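Local coordinates for glycosyl hydrolase, family 38 (Enterococcus faecalis, PDB 5KBP), which probably hydrolyses alpha-mannosidic linkages as a family 38 glycoside hydrolase that binds metal ions, at residues 138-142 with 143-147; 176-179 with 180-184; 264-267 with 268-272. All coordinates share one frame; numbering follows the deposited sequence.

Interaction 1: residues 138-142 with 143-147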
ATOM      1  N   GLN A 138      18.504 -27.280  13.902  1.00 54.73           N
ATOM      2  CA  GLN A 138      17.297 -28.070  14.125  1.00 51.56           C
ATOM      3  C   GLN A 138      16.191 -27.676  13.155  1.00 46.75           C
ATOM      4  O   GLN A 138      15.462 -28.539  12.653  1.00 47.01           O
ATOM      5  CB  GLN A 138      16.820 -27.922  15.569  1.00 47.60           C
ATOM      6  CG  GLN A 138      15.634 -28.814  15.903  1.00 47.76           C
ATOM      7  CD  GLN A 138      15.100 -28.590  17.303  1.00 58.30           C
ATOM      8  OE1 GLN A 138      14.357 -29.414  17.831  1.00 57.68           O
ATOM      9  NE2 GLN A 138      15.471 -27.468  17.907  1.00 63.30           N
ATOM     10  N   MET A 139      16.055 -26.378  12.870  1.00 43.98           N
ATOM     11  CA  MET A 139      15.009 -25.934  11.953  1.00 44.02           C
ATOM     12  C   MET A 139      15.308 -26.362  10.522  1.00 53.83           C
ATOM     13  O   MET A 139      14.388 -26.684   9.762  1.00 51.91           O
ATOM     14  CB  MET A 139      14.839 -24.418  12.044  1.00 48.45           C
ATOM     15  CG  MET A 139      14.358 -23.933  13.406  1.00 57.06           C
ATOM     16  SD  MET A 139      13.984 -22.173  13.444  1.00 69.18           S
ATOM     17  CE  MET A 139      12.671 -22.079  12.230  1.00 76.18           C
ATOM     18  N   MET A 140      16.586 -26.367  10.130  1.00 48.59           N
ATOM     19  CA  MET A 140      16.953 -26.900   8.821  1.00 47.79           C
ATOM     20  C   MET A 140      16.644 -28.389   8.741  1.00 49.90           C
ATOM     21  O   MET A 140      16.055 -28.865   7.762  1.00 51.64           O
ATOM     22  CB  MET A 140      18.437 -26.650   8.537  1.00 46.44           C
ATOM     23  CG  MET A 140      18.830 -25.190   8.391  1.00 47.66           C
ATOM     24  SD  MET A 140      17.801 -24.290   7.223  1.00 48.20           S
ATOM     25  CE  MET A 140      17.115 -23.035   8.301  1.00 53.45           C
ATOM     26  N   GLN A 141      17.033 -29.142   9.773  1.00 42.40           N
ATOM     27  CA  GLN A 141      16.802 -30.582   9.775  1.00 44.59           C
ATOM     28  C   GLN A 141      15.313 -30.902   9.802  1.00 48.01           C
ATOM     29  O   GLN A 141      14.865 -31.861   9.162  1.00 47.68           O
ATOM     30  CB  GLN A 141      17.510 -31.223  10.968  1.00 48.42           C
ATOM     31  CG  GLN A 141      18.211 -32.529  10.644  1.00 68.35           C
ATOM     32  CD  GLN A 141      19.359 -32.347   9.669  1.00 73.70           C
ATOM     33  OE1 GLN A 141      19.177 -32.429   8.454  1.00 64.18           O
ATOM     34  NE2 GLN A 141      20.551 -32.099  10.198  1.00 71.67           N
ATOM     35  N   LEU A 142      14.529 -30.108  10.534  1.00 46.52           N
ATOM     36  CA  LEU A 142      13.083 -30.291  10.574  1.00 48.33           C
ATOM     37  C   LEU A 142      12.395 -29.849   9.292  1.00 52.80           C
ATOM     38  O   LEU A 142      11.166 -29.931   9.216  1.00 56.74           O
ATOM     39  CB  LEU A 142      12.483 -29.537  11.764  1.00 49.15           C
ATOM     40  CG  LEU A 142      12.691 -30.138  13.156  1.00 47.56           C
ATOM     41  CD1 LEU A 142      12.023 -29.279  14.217  1.00 47.90           C
ATOM     42  CD2 LEU A 142      12.167 -31.564  13.209  1.00 44.09           C
ATOM     43  N   ALA A 143      13.141 -29.377   8.294  1.00 44.03           N
ATOM     44  CA  ALA A 143      12.576 -29.050   6.991  1.00 43.29           C
ATOM     45  C   ALA A 143      13.265 -29.814   5.866  1.00 45.67           C
ATOM     46  O   ALA A 143      13.186 -29.401   4.705  1.00 42.88           O
ATOM     47  CB  ALA A 143      12.649 -27.546   6.734  1.00 41.94           C
ATOM     48  N   ASN A 144      13.938 -30.920   6.195  1.00 49.42           N
ATOM     49  CA  ASN A 144      14.642 -31.751   5.216  1.00 49.54           C
ATOM     50  C   ASN A 144      15.759 -30.971   4.525  1.00 53.32           C
ATOM     51  O   ASN A 144      16.037 -31.160   3.339  1.00 50.33           O
ATOM     52  CB  ASN A 144      13.671 -32.348   4.193  1.00 41.94           C
ATOM     53  CG  ASN A 144      12.548 -33.130   4.846  1.00 58.88           C
ATOM     54  OD1 ASN A 144      12.723 -33.709   5.917  1.00 59.72           O
ATOM     55  ND2 ASN A 144      11.384 -33.146   4.205  1.00 67.90           N
ATOM     56  N   LEU A 145      16.413 -30.088   5.278  1.00 51.60           N
ATOM     57  CA  LEU A 145      17.547 -29.328   4.767  1.00 56.88           C
ATOM     58  C   LEU A 145      18.798 -29.704   5.551  1.00 57.78           C
ATOM     59  O   LEU A 145      18.909 -29.349   6.737  1.00 62.80           O
ATOM     60  CB  LEU A 145      17.281 -27.825   4.866  1.00 55.91           C
ATOM     61  CG  LEU A 145      16.105 -27.296   4.040  1.00 57.25           C
ATOM     62  CD1 LEU A 145      16.004 -25.789   4.161  1.00 67.11           C
ATOM     63  CD2 LEU A 145      16.248 -27.703   2.585  1.00 50.89           C
ATOM     64  N   PRO A 146      19.749 -30.416   4.951  1.00 53.54           N
ATOM     65  CA  PRO A 146      20.936 -30.873   5.686  1.00 52.44           C
ATOM     66  C   PRO A 146      22.105 -29.901   5.695  1.00 46.92           C
ATOM     67  O   PRO A 146      23.114 -30.191   6.349  1.00 46.36           O
ATOM     68  CB  PRO A 146      21.308 -32.153   4.927  1.00 43.23           C
ATOM     69  CG  PRO A 146      20.932 -31.846   3.517  1.00 44.06           C
ATOM     70  CD  PRO A 146      19.705 -30.962   3.583  1.00 49.33           C
ATOM     71  N   ALA A 147      22.009 -28.769   5.001  1.00 38.77           N
ATOM     72  CA  ALA A 147      23.117 -27.829   4.929  1.00 39.84           C
ATOM     73  C   ALA A 147      22.576 -26.408   4.844  1.00 43.24           C
ATOM     74  O   ALA A 147      21.434 -26.179   4.440  1.00 46.70           O
ATOM     75  CB  ALA A 147      24.032 -28.130   3.736  1.00 35.32           C
TER
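Met140 and Leu145 both carry CG beside the backbone N (chi1 -66° and -63°), and Met140 then folds over at chi2, which brings its sulfur against the leucine. SD of Met140 lies 3.9 Å from CD1 of Leu145. Leu145 CB also comes up against the carbonyl oxygen of Met140, with 3.3 Å between CB and O. What draws the two together is the end of helix 136-141. Asn144, with positive phi, is the C-prime residue of a Schellman motif. Leu145 N reaches back to Met140 O at 2.8 Å, and Asn144 N donates to Gln141 O at 3.2 Å. Met140 O takes a second bond from Ala143 N at 3.0 Å, and the two donors come from opposite faces of the carbonyl plane. Gln141 bends at chi2 and lays OE1 beside the chain that leaves the turn, 3.6 Å from CA of Pro146. Met107 of helix 100-117 packs on Met140, Ala143 and Leu145, while Ile185 of strand 184-189 meets Met140 and Gln141. The chemistry is thus divided: the Schellman pair, with the extra bond from Ala143 N to Met140 O, stops the helix and turns the chain toward strand 147-150, and the sulfur-to-methyl contact joins the last helical turn to the residue beyond the reversal in a buried apolar layer.

Interaction 2: residues 176-179 with 180-184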
ATOM      1  N   TRP A 176      30.999 -27.569  10.722  1.00 52.57           N
ATOM      2  CA  TRP A 176      29.803 -28.155  11.304  1.00 48.57           C
ATOM      3  C   TRP A 176      29.098 -27.115  12.160  1.00 53.68           C
ATOM      4  O   TRP A 176      29.739 -26.367  12.902  1.00 58.96           O
ATOM      5  CB  TRP A 176      30.148 -29.384  12.148  1.00 54.60           C
ATOM      6  CG  TRP A 176      30.759 -30.497  11.361  1.00 61.00           C
ATOM      7  CD1 TRP A 176      32.029 -30.981  11.477  1.00 63.15           C
ATOM      8  CD2 TRP A 176      30.130 -31.260  10.324  1.00 65.22           C
ATOM      9  NE1 TRP A 176      32.228 -32.004  10.582  1.00 66.82           N
ATOM     10  CE2 TRP A 176      31.078 -32.194   9.861  1.00 65.72           C
ATOM     11  CE3 TRP A 176      28.857 -31.246   9.744  1.00 62.32           C
ATOM     12  CZ2 TRP A 176      30.795 -33.105   8.846  1.00 65.67           C
ATOM     13  CZ3 TRP A 176      28.578 -32.153   8.736  1.00 63.34           C
ATOM     14  CH2 TRP A 176      29.542 -33.069   8.297  1.00 66.65           C
ATOM     15  N   TRP A 177      27.775 -27.064  12.045  1.00 51.54           N
ATOM     16  CA  TRP A 177      26.959 -26.131  12.813  1.00 51.52           C
ATOM     17  C   TRP A 177      26.034 -26.942  13.709  1.00 54.47           C
ATOM     18  O   TRP A 177      25.111 -27.603  13.222  1.00 50.11           O
ATOM     19  CB  TRP A 177      26.171 -25.202  11.893  1.00 51.25           C
ATOM     20  CG  TRP A 177      25.627 -23.999  12.595  1.00 53.90           C
ATOM     21  CD1 TRP A 177      25.773 -23.684  13.915  1.00 49.09           C
ATOM     22  CD2 TRP A 177      24.852 -22.945  12.013  1.00 60.74           C
ATOM     23  NE1 TRP A 177      25.134 -22.500  14.191  1.00 55.81           N
ATOM     24  CE2 TRP A 177      24.561 -22.026  13.040  1.00 64.29           C
ATOM     25  CE3 TRP A 177      24.375 -22.690  10.724  1.00 61.03           C
ATOM     26  CZ2 TRP A 177      23.813 -20.873  12.818  1.00 65.36           C
ATOM     27  CZ3 TRP A 177      23.634 -21.543  10.507  1.00 63.39           C
ATOM     28  CH2 TRP A 177      23.362 -20.649  11.547  1.00 63.53           C
ATOM     29  N   GLU A 178      26.282 -26.890  15.013  1.00 52.89           N
ATOM     30  CA  GLU A 178      25.508 -27.632  15.998  1.00 52.74           C
ATOM     31  C   GLU A 178      24.637 -26.667  16.790  1.00 52.11           C
ATOM     32  O   GLU A 178      25.135 -25.671  17.324  1.00 53.62           O
ATOM     33  CB  GLU A 178      26.431 -28.414  16.934  1.00 56.84           C
ATOM     34  CG  GLU A 178      25.711 -29.219  17.999  1.00 65.88           C
ATOM     35  CD  GLU A 178      26.658 -30.075  18.817  1.00 79.24           C
ATOM     36  OE1 GLU A 178      27.770 -30.369  18.329  1.00 80.76           O
ATOM     37  OE2 GLU A 178      26.292 -30.449  19.951  1.00 82.93           O
ATOM     38  N   GLY A 179      23.339 -26.961  16.861  1.00 53.73           N
ATOM     39  CA  GLY A 179      22.421 -26.134  17.606  1.00 53.69           C
ATOM     40  C   GLY A 179      22.400 -26.488  19.076  1.00 54.02           C
ATOM     41  O   GLY A 179      23.111 -27.383  19.553  1.00 57.19           O
ATOM     42  N   PRO A 180      21.561 -25.769  19.829  1.00 52.36           N
ATOM     43  CA  PRO A 180      21.453 -26.046  21.269  1.00 53.14           C
ATOM     44  C   PRO A 180      20.875 -27.413  21.584  1.00 56.43           C
ATOM     45  O   PRO A 180      21.134 -27.937  22.675  1.00 53.30           O
ATOM     46  CB  PRO A 180      20.541 -24.920  21.776  1.00 49.46           C
ATOM     47  CG  PRO A 180      19.746 -24.514  20.579  1.00 52.16           C
ATOM     48  CD  PRO A 180      20.668 -24.677  19.404  1.00 52.20           C
ATOM     49  N   ASP A 181      20.107 -28.008  20.675  1.00 60.27           N
ATOM     50  CA  ASP A 181      19.585 -29.356  20.858  1.00 60.33           C
ATOM     51  C   ASP A 181      20.535 -30.426  20.338  1.00 59.11           C
ATOM     52  O   ASP A 181      20.117 -31.574  20.159  1.00 49.44           O
ATOM     53  CB  ASP A 181      18.228 -29.497  20.165  1.00 62.52           C
ATOM     54  CG  ASP A 181      18.343 -29.477  18.657  1.00 67.50           C
ATOM     55  OD1 ASP A 181      19.139 -28.671  18.128  1.00 69.03           O
ATOM     56  OD2 ASP A 181      17.648 -30.277  17.998  1.00 68.52           O
ATOM     57  N   GLN A 182      21.793 -30.068  20.080  1.00 64.39           N
ATOM     58  CA  GLN A 182      22.841 -30.939  19.552  1.00 55.51           C
ATOM     59  C   GLN A 182      22.569 -31.404  18.126  1.00 54.91           C
ATOM     60  O   GLN A 182      23.297 -32.265  17.616  1.00 59.68           O
ATOM     61  CB  GLN A 182      23.086 -32.155  20.454  1.00 50.15           C
ATOM     62  CG  GLN A 182      23.513 -31.791  21.869  1.00 60.48           C
ATOM     63  CD  GLN A 182      24.075 -32.972  22.634  1.00 75.14           C
ATOM     64  OE1 GLN A 182      23.710 -33.211  23.785  1.00 83.25           O
ATOM     65  NE2 GLN A 182      24.974 -33.715  21.999  1.00 76.06           N
ATOM     66  N   THR A 183      21.546 -30.865  17.466  1.00 55.05           N
ATOM     67  CA  THR A 183      21.364 -31.123  16.044  1.00 54.86           C
ATOM     68  C   THR A 183      22.482 -30.450  15.258  1.00 53.48           C
ATOM     69  O   THR A 183      22.832 -29.295  15.513  1.00 49.23           O
ATOM     70  CB  THR A 183      20.001 -30.615  15.571  1.00 54.57           C
ATOM     71  OG1 THR A 183      18.961 -31.264  16.313  1.00 62.91           O
ATOM     72  CG2 THR A 183      19.806 -30.906  14.088  1.00 47.71           C
ATOM     73  N   LYS A 184      23.044 -31.181  14.301  1.00 48.02           N
ATOM     74  CA  LYS A 184      24.245 -30.756  13.595  1.00 48.13           C
ATOM     75  C   LYS A 184      24.005 -30.796  12.093  1.00 55.01           C
ATOM     76  O   LYS A 184      23.546 -31.812  11.560  1.00 65.89           O
ATOM     77  CB  LYS A 184      25.429 -31.648  13.989  1.00 49.94           C
ATOM     78  CG  LYS A 184      26.535 -31.765  12.959  1.00 62.69           C
ATOM     79  CD  LYS A 184      27.714 -32.524  13.548  1.00 71.73           C
ATOM     80  CE  LYS A 184      28.446 -33.343  12.499  1.00 75.08           C
ATOM     81  NZ  LYS A 184      27.597 -34.434  11.945  1.00 75.67           N
TER
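A tight antiparallel hairpin joins strand 174-178 to strand 184-189 in the mixed sheet of the N-terminal domain, and its connection is a type I beta turn from Gly179 to Gln182 with a G1-type beta bulge, Gln182 taking the left-handed, positive-phi position. Gln182 N closes the turn on Gly179 O at 3.0 Å, arriving well above the carbonyl plane. Gly179 N also bonds Thr183 O, a straighter link (2.7 Å, 165° at the hydrogen) that meets the oxygen nearly end-on to its carbonyl. Glu178 and Lys184 then form a non-hydrogen-bonded pair with both side chains on the same face of the sheet. From there Lys184 sets out with CG anti to its backbone N, bends at chi3 and chi4, and crosses over the indole of Trp176. Its CE sits 3.5 Å from Trp176 CD2, over one face and offset toward the rim, and makes a CH-pi contact with the six-membered ring. NZ follows over the same ring, 4.1 Å from its centroid and 15° off the normal, a cation-pi interaction. Nearer the turn, Glu178 runs alongside Gln182, its extended chain placing OE2 3.6 Å from Gln182 CG, with carboxylate and amide planes 24° apart. Inside the loop Asp181 OD1 accepts a weak bond from Thr183 N. Beyond the hairpin, Trp176 also packs on Thr280 of strand 280-282, and Gln138 of helix 136-141 touches Asp181. The ammonium's place over the indole is probably favoured by attraction to the pi cloud as well as by dispersion through CE, a diagonal side-chain contact across the two strands that complements the backbone bonds of the turn.

Interaction 3: residues 264-267 with 268-272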
ATOM      1  N   ASP A 264      23.685 -27.892  -5.548  1.00 49.31           N
ATOM      2  CA  ASP A 264      23.428 -29.316  -5.356  1.00 48.48           C
ATOM      3  C   ASP A 264      24.658 -30.150  -5.694  1.00 54.64           C
ATOM      4  O   ASP A 264      25.032 -31.059  -4.944  1.00 54.66           O
ATOM      5  CB  ASP A 264      22.234 -29.752  -6.204  1.00 57.81           C
ATOM      6  CG  ASP A 264      20.933 -29.150  -5.725  1.00 71.44           C
ATOM      7  OD1 ASP A 264      20.719 -29.103  -4.495  1.00 69.74           O
ATOM      8  OD2 ASP A 264      20.128 -28.718  -6.576  1.00 78.07           O
ATOM      9  N   ASP A 265      25.303 -29.852  -6.825  1.00 51.77           N
ATOM     10  CA  ASP A 265      26.485 -30.608  -7.226  1.00 55.91           C
ATOM     11  C   ASP A 265      27.681 -30.293  -6.334  1.00 47.24           C
ATOM     12  O   ASP A 265      28.457 -31.193  -5.992  1.00 53.31           O
ATOM     13  CB  ASP A 265      26.822 -30.323  -8.689  1.00 56.22           C
ATOM     14  CG  ASP A 265      25.821 -30.937  -9.647  1.00 60.17           C
ATOM     15  OD1 ASP A 265      25.080 -31.849  -9.226  1.00 59.64           O
ATOM     16  OD2 ASP A 265      25.779 -30.511 -10.821  1.00 63.56           O
ATOM     17  N   TYR A 266      27.854 -29.026  -5.951  1.00 42.74           N
ATOM     18  CA  TYR A 266      28.984 -28.661  -5.102  1.00 46.76           C
ATOM     19  C   TYR A 266      28.877 -29.313  -3.729  1.00 52.30           C
ATOM     20  O   TYR A 266      29.853 -29.878  -3.221  1.00 48.86           O
ATOM     21  CB  TYR A 266      29.079 -27.141  -4.967  1.00 43.03           C
ATOM     22  CG  TYR A 266      30.200 -26.691  -4.053  1.00 50.25           C
ATOM     23  CD1 TYR A 266      31.527 -26.791  -4.450  1.00 53.28           C
ATOM     24  CD2 TYR A 266      29.932 -26.171  -2.792  1.00 44.07           C
ATOM     25  CE1 TYR A 266      32.558 -26.385  -3.619  1.00 53.57           C
ATOM     26  CE2 TYR A 266      30.958 -25.761  -1.955  1.00 48.43           C
ATOM     27  CZ  TYR A 266      32.268 -25.871  -2.375  1.00 56.75           C
ATOM     28  OH  TYR A 266      33.294 -25.466  -1.548  1.00 59.19           O
ATOM     29  N   LEU A 267      27.693 -29.243  -3.113  1.00 51.73           N
ATOM     30  CA  LEU A 267      27.509 -29.806  -1.777  1.00 50.26           C
ATOM     31  C   LEU A 267      27.794 -31.303  -1.757  1.00 58.32           C
ATOM     32  O   LEU A 267      28.385 -31.816  -0.800  1.00 62.06           O
ATOM     33  CB  LEU A 267      26.091 -29.526  -1.280  1.00 49.97           C
ATOM     34  CG  LEU A 267      25.810 -28.105  -0.786  1.00 53.23           C
ATOM     35  CD1 LEU A 267      24.324 -27.906  -0.536  1.00 55.93           C
ATOM     36  CD2 LEU A 267      26.612 -27.819   0.472  1.00 55.85           C
ATOM     37  N   LYS A 268      27.377 -32.020  -2.802  1.00 58.35           N
ATOM     38  CA  LYS A 268      27.649 -33.452  -2.867  1.00 56.37           C
ATOM     39  C   LYS A 268      29.145 -33.724  -2.968  1.00 62.83           C
ATOM     40  O   LYS A 268      29.653 -34.680  -2.371  1.00 73.60           O
ATOM     41  CB  LYS A 268      26.909 -34.070  -4.054  1.00 46.51           C
ATOM     42  CG  LYS A 268      27.226 -35.538  -4.293  1.00 57.07           C
ATOM     43  CD  LYS A 268      26.750 -35.984  -5.666  1.00 70.02           C
ATOM     44  CE  LYS A 268      27.286 -37.361  -6.023  1.00 81.67           C
ATOM     45  NZ  LYS A 268      27.074 -37.678  -7.462  1.00 90.26           N
ATOM     46  N   ALA A 269      29.871 -32.880  -3.706  1.00 62.00           N
ATOM     47  CA  ALA A 269      31.290 -33.125  -3.944  1.00 64.55           C
ATOM     48  C   ALA A 269      32.149 -32.726  -2.749  1.00 60.83           C
ATOM     49  O   ALA A 269      33.094 -33.442  -2.398  1.00 60.20           O
ATOM     50  CB  ALA A 269      31.748 -32.377  -5.197  1.00 55.77           C
ATOM     51  N   VAL A 270      31.844 -31.593  -2.111  1.00 49.46           N
ATOM     52  CA  VAL A 270      32.719 -31.090  -1.054  1.00 53.00           C
ATOM     53  C   VAL A 270      32.562 -31.919   0.218  1.00 55.51           C
ATOM     54  O   VAL A 270      33.541 -32.174   0.930  1.00 63.12           O
ATOM     55  CB  VAL A 270      32.456 -29.592  -0.804  1.00 50.35           C
ATOM     56  CG1 VAL A 270      31.030 -29.352  -0.328  1.00 52.38           C
ATOM     57  CG2 VAL A 270      33.454 -29.037   0.201  1.00 53.38           C
ATOM     58  N   GLN A 271      31.341 -32.367   0.517  1.00 48.74           N
ATOM     59  CA  GLN A 271      31.092 -33.141   1.727  1.00 57.38           C
ATOM     60  C   GLN A 271      31.566 -34.583   1.617  1.00 67.03           C
ATOM     61  O   GLN A 271      31.600 -35.287   2.632  1.00 76.70           O
ATOM     62  CB  GLN A 271      29.600 -33.115   2.068  1.00 53.30           C
ATOM     63  CG  GLN A 271      29.067 -31.734   2.409  1.00 51.30           C
ATOM     64  CD  GLN A 271      27.565 -31.724   2.615  1.00 56.27           C
ATOM     65  OE1 GLN A 271      27.057 -32.251   3.604  1.00 67.03           O
ATOM     66  NE2 GLN A 271      26.845 -31.125   1.673  1.00 50.78           N
ATOM     67  N   GLU A 272      31.930 -35.037   0.418  1.00 71.00           N
ATOM     68  CA  GLU A 272      32.416 -36.400   0.248  1.00 82.36           C
ATOM     69  C   GLU A 272      33.884 -36.528   0.634  1.00 86.75           C
ATOM     70  O   GLU A 272      34.325 -37.614   1.025  1.00 86.47           O
ATOM     71  CB  GLU A 272      32.197 -36.844  -1.200  1.00 91.51           C
ATOM     72  CG  GLU A 272      32.269 -38.342  -1.430  1.00106.97           C
ATOM     73  CD  GLU A 272      31.554 -38.760  -2.701  1.00118.55           C
ATOM     74  OE1 GLU A 272      30.625 -39.590  -2.618  1.00121.39           O
ATOM     75  OE2 GLU A 272      31.910 -38.244  -3.782  1.00120.16           O
TER
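The backbone from Asp264 to Val270 is helical, with Val270 N bonded to Tyr266 O at 2.9 Å, and Gln271 N bonds Leu267 O at 3.3 Å. One turn apart, Tyr266 and Val270 make the main side-chain contact. Tyr266 sends its ring out with CG anti to the backbone N (chi1 178°), toward the C-terminal end of the helix, and Val270 CG1 comes in over one face, offset toward the rim. That methyl is 3.9 Å from Tyr266 CE2 and makes a CH-pi contact, its line to the ring centroid 21° off the normal; it also lies 3.2 Å from Tyr266 O. CG2 of the same valine reaches the phenol end, 4.0 Å from Tyr266 OH. Around the helix, Gln271 lies side by side with Leu267. Its amide turns back so that NE2 is 3.4 Å from Leu267 CB and forms a weak hydrogen bond with Leu267 O, at 3.0 Å, adding to the backbone bond on that oxygen. The helix packs on several strands of the N-terminal domain: Tyr266 rests on Leu188 of strand 184-189 and Leu228 of strand 226-231, meets Tyr10 of strand 7-13 edge-to-face and hydrogen-bonds through OH to His226 O. Leu267 and Gln271 rest on Phe186, and Val270 touches Glu174 of strand 174-178, joining helix 263-270 to neighbouring strands.

Overall arrangement
All three contacts lie within the family's N-terminal domain range and share strand 184-189: interaction 2 forms the hairpin leading into it, and helices of the other two pack on its residues. Interactions 1 and 2, centres about 11 Å apart, touch where Gln138 and Gln141 meet Asp181 and Thr183. Interaction 1 meets interaction 3 more lightly, through Ala147 and Leu267, while interactions 2 and 3 do not touch. Each is part buried and part surface. Interaction 1 is carried by backbone bonds that end a helix, with a buried Met-Leu contact beside them; interaction 3 by a methyl over a tyrosine ring along a helix; interaction 2 relies on an exposed lysine against a partly exposed indole.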